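Long-range contacts in tetratricopeptide TPR_2 repeat protein (Thermobaculum terrenum, PDB 5DJS), which pairs an array of tetratricopeptide repeats with a GT-B-fold region of glycosyl transferase family 41 and is modelled with uridine-5'-diphosphate bound: residues A[330-336]-A[359-365]; A[345-350]-A[414-418]; A[354-358]-A[472-477]. The protein carries 1 engineered substitution. One frame throughout, in Å; residues are numbered along the deposited sequence.

Interaction 1: A[330-336]-A[359-365]; sequences FPVFGCF and RARLRLI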
loop_
_atom_site.group_PDB
_atom_site.type_symbol
_atom_site.label_atom_id
_atom_site.label_comp_id
_atom_site.label_asym_id
_atom_site.label_seq_id
_atom_site.Cartn_x
_atom_site.Cartn_y
_atom_site.Cartn_z
ATOM N N PHE A 330 30.189 -4.908 10.774
ATOM C CA PHE A 330 29.113 -4.770 11.759
ATOM C C PHE A 330 28.970 -3.280 12.082
ATOM O O PHE A 330 29.990 -2.591 12.166
ATOM C CB PHE A 330 29.482 -5.555 13.041
ATOM C CG PHE A 330 28.384 -5.601 14.089
ATOM C CD1 PHE A 330 27.412 -6.610 14.065
ATOM C CD2 PHE A 330 28.330 -4.647 15.114
ATOM C CE1 PHE A 330 26.405 -6.650 15.026
ATOM C CE2 PHE A 330 27.324 -4.686 16.074
ATOM C CZ PHE A 330 26.360 -5.684 16.029
ATOM N N PRO A 331 27.755 -2.744 12.248
ATOM C CA PRO A 331 26.467 -3.421 12.030
ATOM C C PRO A 331 25.963 -3.252 10.606
ATOM O O PRO A 331 26.275 -2.251 9.962
ATOM C CB PRO A 331 25.527 -2.678 12.983
ATOM C CG PRO A 331 26.113 -1.308 13.080
ATOM C CD PRO A 331 27.600 -1.504 13.030
ATOM N N VAL A 332 25.191 -4.220 10.125
ATOM C CA VAL A 332 24.467 -4.085 8.860
ATOM C C VAL A 332 23.080 -3.544 9.173
ATOM O O VAL A 332 22.268 -4.246 9.774
ATOM C CB VAL A 332 24.334 -5.434 8.110
ATOM C CG1 VAL A 332 23.553 -5.269 6.808
ATOM C CG2 VAL A 332 25.710 -6.025 7.820
ATOM N N PHE A 333 22.828 -2.297 8.782
ATOM C CA PHE A 333 21.479 -1.713 8.799
ATOM C C PHE A 333 20.692 -2.135 7.555
ATOM O O PHE A 333 21.275 -2.367 6.497
ATOM C CB PHE A 333 21.546 -0.192 8.874
ATOM C CG PHE A 333 21.951 0.323 10.217
ATOM C CD1 PHE A 333 21.064 0.267 11.285
ATOM C CD2 PHE A 333 23.209 0.874 10.417
ATOM C CE1 PHE A 333 21.420 0.750 12.532
ATOM C CE2 PHE A 333 23.573 1.364 11.657
ATOM C CZ PHE A 333 22.678 1.303 12.717
ATOM N N GLY A 334 19.370 -2.222 7.689
ATOM C CA GLY A 334 18.493 -2.690 6.605
ATOM C C GLY A 334 17.197 -1.899 6.477
ATOM O O GLY A 334 16.639 -1.439 7.482
ATOM N N CYS A 335 16.736 -1.717 5.234
ATOM C CA CYS A 335 15.430 -1.095 4.953
ATOM C C CYS A 335 14.861 -1.634 3.653
ATOM O O CYS A 335 15.297 -1.242 2.576
ATOM C CB CYS A 335 15.531 0.427 4.876
ATOM S SG CYS A 335 13.955 1.191 4.446
ATOM N N PHE A 336 13.882 -2.532 3.760
ATOM C CA PHE A 336 13.343 -3.228 2.593
ATOM C C PHE A 336 12.025 -2.615 2.086
ATOM O O PHE A 336 11.126 -3.323 1.609
ATOM C CB PHE A 336 13.195 -4.732 2.890
ATOM C CG PHE A 336 14.461 -5.408 3.359
ATOM C CD1 PHE A 336 15.738 -4.864 3.131
ATOM C CD2 PHE A 336 14.375 -6.631 4.009
ATOM C CE1 PHE A 336 16.880 -5.512 3.580
ATOM C CE2 PHE A 336 15.514 -7.286 4.451
ATOM C CZ PHE A 336 16.767 -6.729 4.232
ATOM N N ARG A 359 32.015 2.074 10.007
ATOM C CA ARG A 359 32.146 0.738 9.424
ATOM C C ARG A 359 30.795 0.118 9.018
ATOM O O ARG A 359 30.764 -0.876 8.276
ATOM C CB ARG A 359 32.888 -0.185 10.405
ATOM C CG ARG A 359 34.255 0.340 10.844
ATOM C CD ARG A 359 35.145 -0.744 11.442
ATOM N NE ARG A 359 35.518 -1.779 10.458
ATOM C CZ ARG A 359 35.158 -3.073 10.475
ATOM N NH1 ARG A 359 34.389 -3.587 11.440
ATOM N NH2 ARG A 359 35.585 -3.880 9.502
ATOM N N ALA A 360 29.687 0.702 9.487
ATOM C CA ALA A 360 28.344 0.156 9.227
ATOM C C ALA A 360 27.964 0.224 7.748
ATOM O O ALA A 360 28.361 1.148 7.040
ATOM C CB ALA A 360 27.297 0.891 10.055
ATOM N N ARG A 361 27.185 -0.757 7.308
ATOM C CA ARG A 361 26.712 -0.852 5.934
ATOM C C ARG A 361 25.193 -0.797 5.945
ATOM O O ARG A 361 24.582 -1.261 6.900
ATOM C CB ARG A 361 27.179 -2.168 5.313
ATOM C CG ARG A 361 28.692 -2.311 5.236
ATOM C CD ARG A 361 29.117 -3.721 4.846
ATOM N NE ARG A 361 28.647 -4.117 3.519
ATOM C CZ ARG A 361 29.127 -3.657 2.353
ATOM N NH1 ARG A 361 30.107 -2.754 2.306
ATOM N NH2 ARG A 361 28.609 -4.099 1.207
ATOM N N LEU A 362 24.594 -0.219 4.894
ATOM C CA LEU A 362 23.130 -0.141 4.733
ATOM C C LEU A 362 22.669 -0.995 3.562
ATOM O O LEU A 362 23.229 -0.912 2.467
ATOM C CB LEU A 362 22.689 1.299 4.515
ATOM C CG LEU A 362 21.193 1.565 4.322
ATOM C CD1 LEU A 362 20.354 1.105 5.509
ATOM C CD2 LEU A 362 20.977 3.047 4.081
ATOM N N ARG A 363 21.631 -1.793 3.799
ATOM C CA ARG A 363 21.137 -2.786 2.849
ATOM C C ARG A 363 19.701 -2.460 2.432
ATOM O O ARG A 363 18.776 -2.615 3.229
ATOM C CB ARG A 363 21.176 -4.156 3.520
ATOM C CG ARG A 363 20.785 -5.335 2.636
ATOM C CD ARG A 363 21.993 -6.038 2.043
ATOM N NE ARG A 363 21.828 -7.493 2.077
ATOM C CZ ARG A 363 22.317 -8.318 3.010
ATOM N NH1 ARG A 363 23.047 -7.870 4.037
ATOM N NH2 ARG A 363 22.072 -9.624 2.910
ATOM N N LEU A 364 19.517 -2.011 1.192
ATOM C CA LEU A 364 18.183 -1.737 0.649
ATOM C C LEU A 364 17.784 -2.825 -0.332
ATOM O O LEU A 364 18.609 -3.292 -1.124
ATOM C CB LEU A 364 18.134 -0.378 -0.045
ATOM C CG LEU A 364 18.681 0.821 0.718
ATOM C CD1 LEU A 364 18.509 2.086 -0.111
ATOM C CD2 LEU A 364 17.998 0.978 2.068
ATOM N N ILE A 365 16.522 -3.240 -0.262
ATOM C CA ILE A 365 15.959 -4.205 -1.207
ATOM C C ILE A 365 14.581 -3.714 -1.613
ATOM O O ILE A 365 13.688 -3.571 -0.769
ATOM C CB ILE A 365 15.818 -5.615 -0.605
ATOM C CG1 ILE A 365 17.172 -6.148 -0.119
ATOM C CG2 ILE A 365 15.246 -6.569 -1.648
ATOM C CD1 ILE A 365 17.068 -7.363 0.776
#
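In Phe-336 and Ile-365 the first side-chain branch stands opposite the carbonyl carbon and next to the backbone N (chi1 -55° for CG of Phe-336, -58° for CG1 of Ile-365). On these paired, parallel-running chains the two side chains lie alongside each other, and Ile-365 CD1 sits over one face of the Phe-336 ring in a CH-pi contact, 3.6 Å from the ring centroid. At the ring's edge, near its plane, Phe-336 CE1 meets Arg-363 O at 3.5 Å. Phe-336 and Ile-365 both line the uridine-5'-diphosphate pocket. Behind them, strands 332-335 and 361-365 pair in parallel as the two strands of a beta-alpha-beta unit closed by helix 344-356. Four backbone N-H...O hydrogen bonds alternate between the strands, from Arg-361 N to Pro-331 O (3.2 Å) through to Cys-335 N to Arg-363 O (3.0 Å). The face carrying Phe-333, Leu-362 and Leu-364 packs under that helix; there Leu-362 CD1 touches Phe-333 CB at 3.8 Å. On the other face the Arg-363 guanidinium brings NH1 to Val-332 CG1 at 3.8 Å, edge first, while Arg-361 turns to a salt bridge with Glu-393.

Interaction 2: A[345-350]-A[414-418]; sequences EVLDLW and LDTLP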
loop_
_atom_site.group_PDB
_atom_site.type_symbol
_atom_site.label_atom_id
_atom_site.label_comp_id
_atom_site.label_asym_id
_atom_site.label_seq_id
_atom_site.Cartn_x
_atom_site.Cartn_y
_atom_site.Cartn_z
ATOM N N GLU A 345 14.396 13.441 3.237
ATOM C CA GLU A 345 14.298 13.495 4.696
ATOM C C GLU A 345 14.970 12.269 5.348
ATOM O O GLU A 345 15.738 12.431 6.305
ATOM C CB GLU A 345 12.835 13.631 5.156
ATOM C CG GLU A 345 12.635 14.583 6.337
ATOM C CD GLU A 345 12.425 16.038 5.936
ATOM O OE1 GLU A 345 12.753 16.417 4.787
ATOM O OE2 GLU A 345 11.932 16.814 6.787
ATOM N N VAL A 346 14.726 11.069 4.800
ATOM C CA VAL A 346 15.285 9.819 5.379
ATOM C C VAL A 346 16.779 9.736 5.110
ATOM O O VAL A 346 17.567 9.498 6.028
ATOM C CB VAL A 346 14.685 8.478 4.855
ATOM C CG1 VAL A 346 14.478 7.528 6.020
ATOM C CG2 VAL A 346 13.381 8.648 4.106
ATOM N N LEU A 347 17.149 9.913 3.843
ATOM C CA LEU A 347 18.554 9.888 3.416
ATOM C C LEU A 347 19.472 10.801 4.240
ATOM O O LEU A 347 20.594 10.413 4.531
ATOM C CB LEU A 347 18.675 10.220 1.918
ATOM C CG LEU A 347 18.685 9.107 0.847
ATOM C CD1 LEU A 347 18.462 7.699 1.376
ATOM C CD2 LEU A 347 17.696 9.420 -0.267
ATOM N N ASP A 348 18.996 11.983 4.630
ATOM C CA ASP A 348 19.764 12.864 5.520
ATOM C C ASP A 348 20.099 12.164 6.847
ATOM O O ASP A 348 21.241 12.225 7.311
ATOM C CB ASP A 348 19.005 14.180 5.801
ATOM C CG ASP A 348 18.930 15.129 4.577
ATOM O OD1 ASP A 348 19.637 14.932 3.561
ATOM O OD2 ASP A 348 18.152 16.101 4.643
ATOM N N LEU A 349 19.109 11.490 7.436
ATOM C CA LEU A 349 19.285 10.781 8.712
ATOM C C LEU A 349 20.157 9.541 8.585
ATOM O O LEU A 349 21.048 9.315 9.406
ATOM C CB LEU A 349 17.928 10.371 9.301
ATOM C CG LEU A 349 16.893 11.455 9.611
ATOM C CD1 LEU A 349 15.808 10.892 10.529
ATOM C CD2 LEU A 349 17.510 12.716 10.222
ATOM N N TRP A 350 19.885 8.730 7.566
ATOM C CA TRP A 350 20.670 7.512 7.325
ATOM C C TRP A 350 22.154 7.802 7.082
ATOM O O TRP A 350 23.015 7.008 7.472
ATOM C CB TRP A 350 20.099 6.696 6.156
ATOM C CG TRP A 350 18.743 6.086 6.414
ATOM C CD1 TRP A 350 18.045 6.064 7.593
ATOM C CD2 TRP A 350 17.943 5.385 5.465
ATOM N NE1 TRP A 350 16.851 5.410 7.427
ATOM C CE2 TRP A 350 16.762 4.976 6.131
ATOM C CE3 TRP A 350 18.094 5.079 4.105
ATOM C CZ2 TRP A 350 15.739 4.268 5.482
ATOM C CZ3 TRP A 350 17.079 4.371 3.460
ATOM C CH2 TRP A 350 15.916 3.976 4.151
ATOM N N LEU A 414 15.732 -0.150 9.659
ATOM C CA LEU A 414 15.405 1.279 9.716
ATOM C C LEU A 414 14.122 1.530 8.945
ATOM O O LEU A 414 13.981 1.068 7.813
ATOM C CB LEU A 414 16.541 2.111 9.120
ATOM C CG LEU A 414 17.902 1.972 9.802
ATOM C CD1 LEU A 414 18.975 2.706 9.013
ATOM C CD2 LEU A 414 17.855 2.485 11.229
ATOM N N ASP A 415 13.195 2.255 9.562
ATOM C CA ASP A 415 11.891 2.555 8.953
ATOM C C ASP A 415 11.927 3.916 8.279
ATOM O O ASP A 415 12.688 4.792 8.685
ATOM C CB ASP A 415 10.809 2.542 10.030
ATOM C CG ASP A 415 9.418 2.847 9.498
ATOM O OD1 ASP A 415 9.056 2.293 8.439
ATOM O OD2 ASP A 415 8.691 3.648 10.146
ATOM N N THR A 416 11.098 4.083 7.253
ATOM C CA THR A 416 11.060 5.323 6.475
ATOM C C THR A 416 10.184 6.413 7.099
ATOM O O THR A 416 9.329 6.151 7.949
ATOM C CB THR A 416 10.576 5.054 5.044
ATOM O OG1 THR A 416 9.371 4.284 5.085
ATOM C CG2 THR A 416 11.625 4.278 4.262
ATOM N N LEU A 417 10.446 7.641 6.672
ATOM C CA LEU A 417 9.619 8.796 6.985
ATOM C C LEU A 417 9.537 9.692 5.725
ATOM O O LEU A 417 10.413 9.603 4.858
ATOM C CB LEU A 417 10.209 9.578 8.164
ATOM C CG LEU A 417 11.692 9.981 8.068
ATOM C CD1 LEU A 417 11.923 11.474 8.275
ATOM C CD2 LEU A 417 12.521 9.181 9.055
ATOM N N PRO A 418 8.502 10.529 5.589
ATOM C CA PRO A 418 7.340 10.618 6.493
ATOM C C PRO A 418 6.288 9.505 6.334
ATOM O O PRO A 418 5.347 9.445 7.145
ATOM C CB PRO A 418 6.722 11.971 6.116
ATOM C CG PRO A 418 7.083 12.145 4.684
ATOM C CD PRO A 418 8.463 11.568 4.546
#
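The loop that leaves strand 412-414 at its C-terminal end, in the Rossmann-like parallel sheet, runs past the first turns of helix 344-356; Leu-414 at the strand end and Leu-417 in the loop meet Trp-350 and Val-346 of the helix. Leu-417 divides its two methyls. CD1 reaches the aliphatic part of Glu-345, 3.7 Å from CG, whereas CD2 sits against Val-346 CG1 and Leu-349 CD1, each at 4.0 Å. CG of Leu-417 lies between the backbone N and the carbonyl carbon (chi1 52°), and this turns the branched end onto the helix. Val-346 and Leu-417 lie antiparallel alongside each other, with Leu-349 set crosswise to Leu-417.

The indole of Trp-350 is held between aliphatic groups. Leu-414 CD1 lies over one face of the five-membered ring, 4.0 Å from its centroid, in a CH-pi contact, and Val-346 CG1 from the preceding helical turn lies over the opposite face of the indole, toward its rim. Leu-414 CB approaches NE1 at 3.7 Å. The buried N-H is satisfied by the hydroxyl of Tyr-468, which also bonds to Asp-415 O and so links indole and loop. The Asp-415 side chain leaves the backbone away from the helix, and its carboxylate bonds to Thr-448 OG1, Ser-420 OG and the backbone N of Gly-421, a residue of the uridine-5'-diphosphate pocket. Helix start and strand-end loop thus come together at the C-terminal ends of the strands, where nucleotide sites lie in the C-terminal Rossmann-like domain of GT-B proteins.

Interaction 3: A[354-358]-A[472-477]; sequences LLALP and ALGLGR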
loop_
_atom_site.group_PDB
_atom_site.type_symbol
_atom_site.label_atom_id
_atom_site.label_comp_id
_atom_site.label_asym_id
_atom_site.label_seq_id
_atom_site.Cartn_x
_atom_site.Cartn_y
_atom_site.Cartn_z
ATOM N N LEU A 354 25.419 6.682 9.378
ATOM C CA LEU A 354 26.560 6.018 8.736
ATOM C C LEU A 354 27.896 6.762 8.913
ATOM O O LEU A 354 28.960 6.130 8.830
ATOM C CB LEU A 354 26.275 5.744 7.252
ATOM C CG LEU A 354 25.203 4.688 6.929
ATOM C CD1 LEU A 354 24.820 4.700 5.451
ATOM C CD2 LEU A 354 25.642 3.290 7.328
ATOM N N LEU A 355 27.857 8.078 9.141
ATOM C CA LEU A 355 29.074 8.826 9.475
ATOM C C LEU A 355 29.524 8.465 10.883
ATOM O O LEU A 355 30.705 8.196 11.111
ATOM C CB LEU A 355 28.861 10.338 9.379
ATOM C CG LEU A 355 28.651 10.951 7.998
ATOM C CD1 LEU A 355 28.515 12.469 8.132
ATOM C CD2 LEU A 355 29.771 10.601 7.034
ATOM N N ALA A 356 28.568 8.455 11.813
ATOM C CA ALA A 356 28.828 8.163 13.232
ATOM C C ALA A 356 29.172 6.705 13.539
ATOM O O ALA A 356 29.701 6.423 14.614
ATOM C CB ALA A 356 27.639 8.607 14.080
ATOM N N LEU A 357 28.847 5.790 12.622
ATOM C CA LEU A 357 29.240 4.377 12.723
ATOM C C LEU A 357 29.974 4.010 11.437
ATOM O O LEU A 357 29.429 3.296 10.583
ATOM C CB LEU A 357 28.016 3.480 12.936
ATOM C CG LEU A 357 27.239 3.710 14.237
ATOM C CD1 LEU A 357 25.906 2.980 14.195
ATOM C CD2 LEU A 357 28.044 3.288 15.456
ATOM N N PRO A 358 31.233 4.487 11.298
ATOM C CA PRO A 358 31.928 4.537 9.997
ATOM C C PRO A 358 32.205 3.191 9.299
ATOM O O PRO A 358 32.601 3.192 8.127
ATOM C CB PRO A 358 33.237 5.262 10.329
ATOM C CG PRO A 358 33.466 4.972 11.772
ATOM C CD PRO A 358 32.107 4.940 12.399
ATOM N N ALA A 472 19.286 4.399 16.831
ATOM C CA ALA A 472 19.997 3.562 15.856
ATOM C C ALA A 472 21.489 3.415 16.190
ATOM O O ALA A 472 22.075 2.349 15.968
ATOM C CB ALA A 472 19.825 4.117 14.448
ATOM N N LEU A 473 22.091 4.495 16.691
ATOM C CA LEU A 473 23.472 4.476 17.192
ATOM C C LEU A 473 23.617 3.547 18.403
ATOM O O LEU A 473 24.498 2.681 18.419
ATOM C CB LEU A 473 23.939 5.899 17.547
ATOM C CG LEU A 473 24.664 6.717 16.470
ATOM C CD1 LEU A 473 24.140 6.473 15.065
ATOM C CD2 LEU A 473 24.628 8.209 16.802
ATOM N N GLY A 474 22.746 3.734 19.398
ATOM C CA GLY A 474 22.710 2.892 20.597
ATOM C C GLY A 474 22.631 1.399 20.322
ATOM O O GLY A 474 23.274 0.612 21.013
ATOM N N LEU A 475 21.849 1.015 19.314
ATOM C CA LEU A 475 21.725 -0.390 18.905
ATOM C C LEU A 475 22.927 -0.909 18.111
ATOM O O LEU A 475 23.269 -2.090 18.200
ATOM C CB LEU A 475 20.453 -0.604 18.076
ATOM C CG LEU A 475 19.086 -0.440 18.749
ATOM C CD1 LEU A 475 18.002 -0.786 17.739
ATOM C CD2 LEU A 475 18.936 -1.307 19.985
ATOM N N GLY A 476 23.550 -0.044 17.316
ATOM C CA GLY A 476 24.735 -0.422 16.546
ATOM C C GLY A 476 25.968 -0.680 17.399
ATOM O O GLY A 476 26.865 -1.423 16.991
ATOM N N ARG A 477 26.015 -0.055 18.573
ATOM C CA ARG A 477 27.125 -0.211 19.507
ATOM C C ARG A 477 26.915 -1.394 20.470
ATOM O O ARG A 477 27.689 -2.353 20.441
ATOM C CB ARG A 477 27.363 1.111 20.246
ATOM C CG ARG A 477 27.967 2.160 19.321
ATOM C CD ARG A 477 27.746 3.596 19.775
ATOM N NE ARG A 477 28.239 4.536 18.761
ATOM C CZ ARG A 477 28.056 5.857 18.773
ATOM N NH1 ARG A 477 27.388 6.456 19.761
ATOM N NH2 ARG A 477 28.547 6.597 17.780
#
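Leu-357, the first residue to leave helical geometry after helix 344-356, reaches across to Leu-473 and Arg-477 of helix 465-477. From CB its chain turns so that CG stands opposite the carbonyl carbon and beside the backbone N (chi1 -63°), which carries the fork at CG toward the neighbouring helix. One prong, CD1, settles on the helix surface: it lies 4.0 Å from Leu-473 CD1 and also comes up to CA of Gly-476, where the helix presents bare backbone. The same methyl also meets the sheet below, at Phe-333. The other prong, CD2, reaches the Arg-477 side chain, 3.5 Å from NE and 4.0 Å from CG, approaching the guanidinium obliquely.

Arg-477 is extended from CG to NE and passes obliquely over Leu-357 toward the end of the other helix. There NH2 makes a weak hydrogen bond, 3.4 Å long, to Ala-356 O, which lies in the guanidinium plane at its edge. A carbonyl at the C-terminal end of a helix is expected to carry extra negative potential, so a cationic group would suit this place. Leu-473 CG lies over the rim of one face of the guanidinium, and Leu-473 CD2 touches Ala-356 CB at 4.1 Å.

One turn further back, Ile-353 continues the packing onto Ala-472 and Leu-473, and Ala-472 itself rests on Leu-414 of the central sheet. The contact is thus hydrophobic on its inner side, with a weak polar link from exposed Arg-477 at its outer side. Helices packed next to one another over the same face of a parallel sheet are the outer layer of a Rossmann-like alpha/beta/alpha domain, here the C-terminal one of the GT-B fold.

Overall arrangement
All three contacts lie in one Rossmann-like domain, with centres 11 to 15 Å apart. Along the chain come 330-336, 345-350 and 354-358, then their partners 359-365, 414-418 and 472-477 in the same order. Interaction 1 pairs two neighbouring strands of the parallel sheet; helix 344-356, which joins those strands, supplies one side of both interaction 2, near its start, and interaction 3, at its end. Trp-350 packs on Cys-335 and Leu-362, and Phe-333 meets Leu-357 and Ala-472, so this sheet face ties all three together. The backbone of Leu-414 bonds to Gly-334, setting strand 412-414 beside interaction 1. The nucleotide pocket lies at the strand ends near interactions 1 and 2, interaction 3 toward where the strands begin.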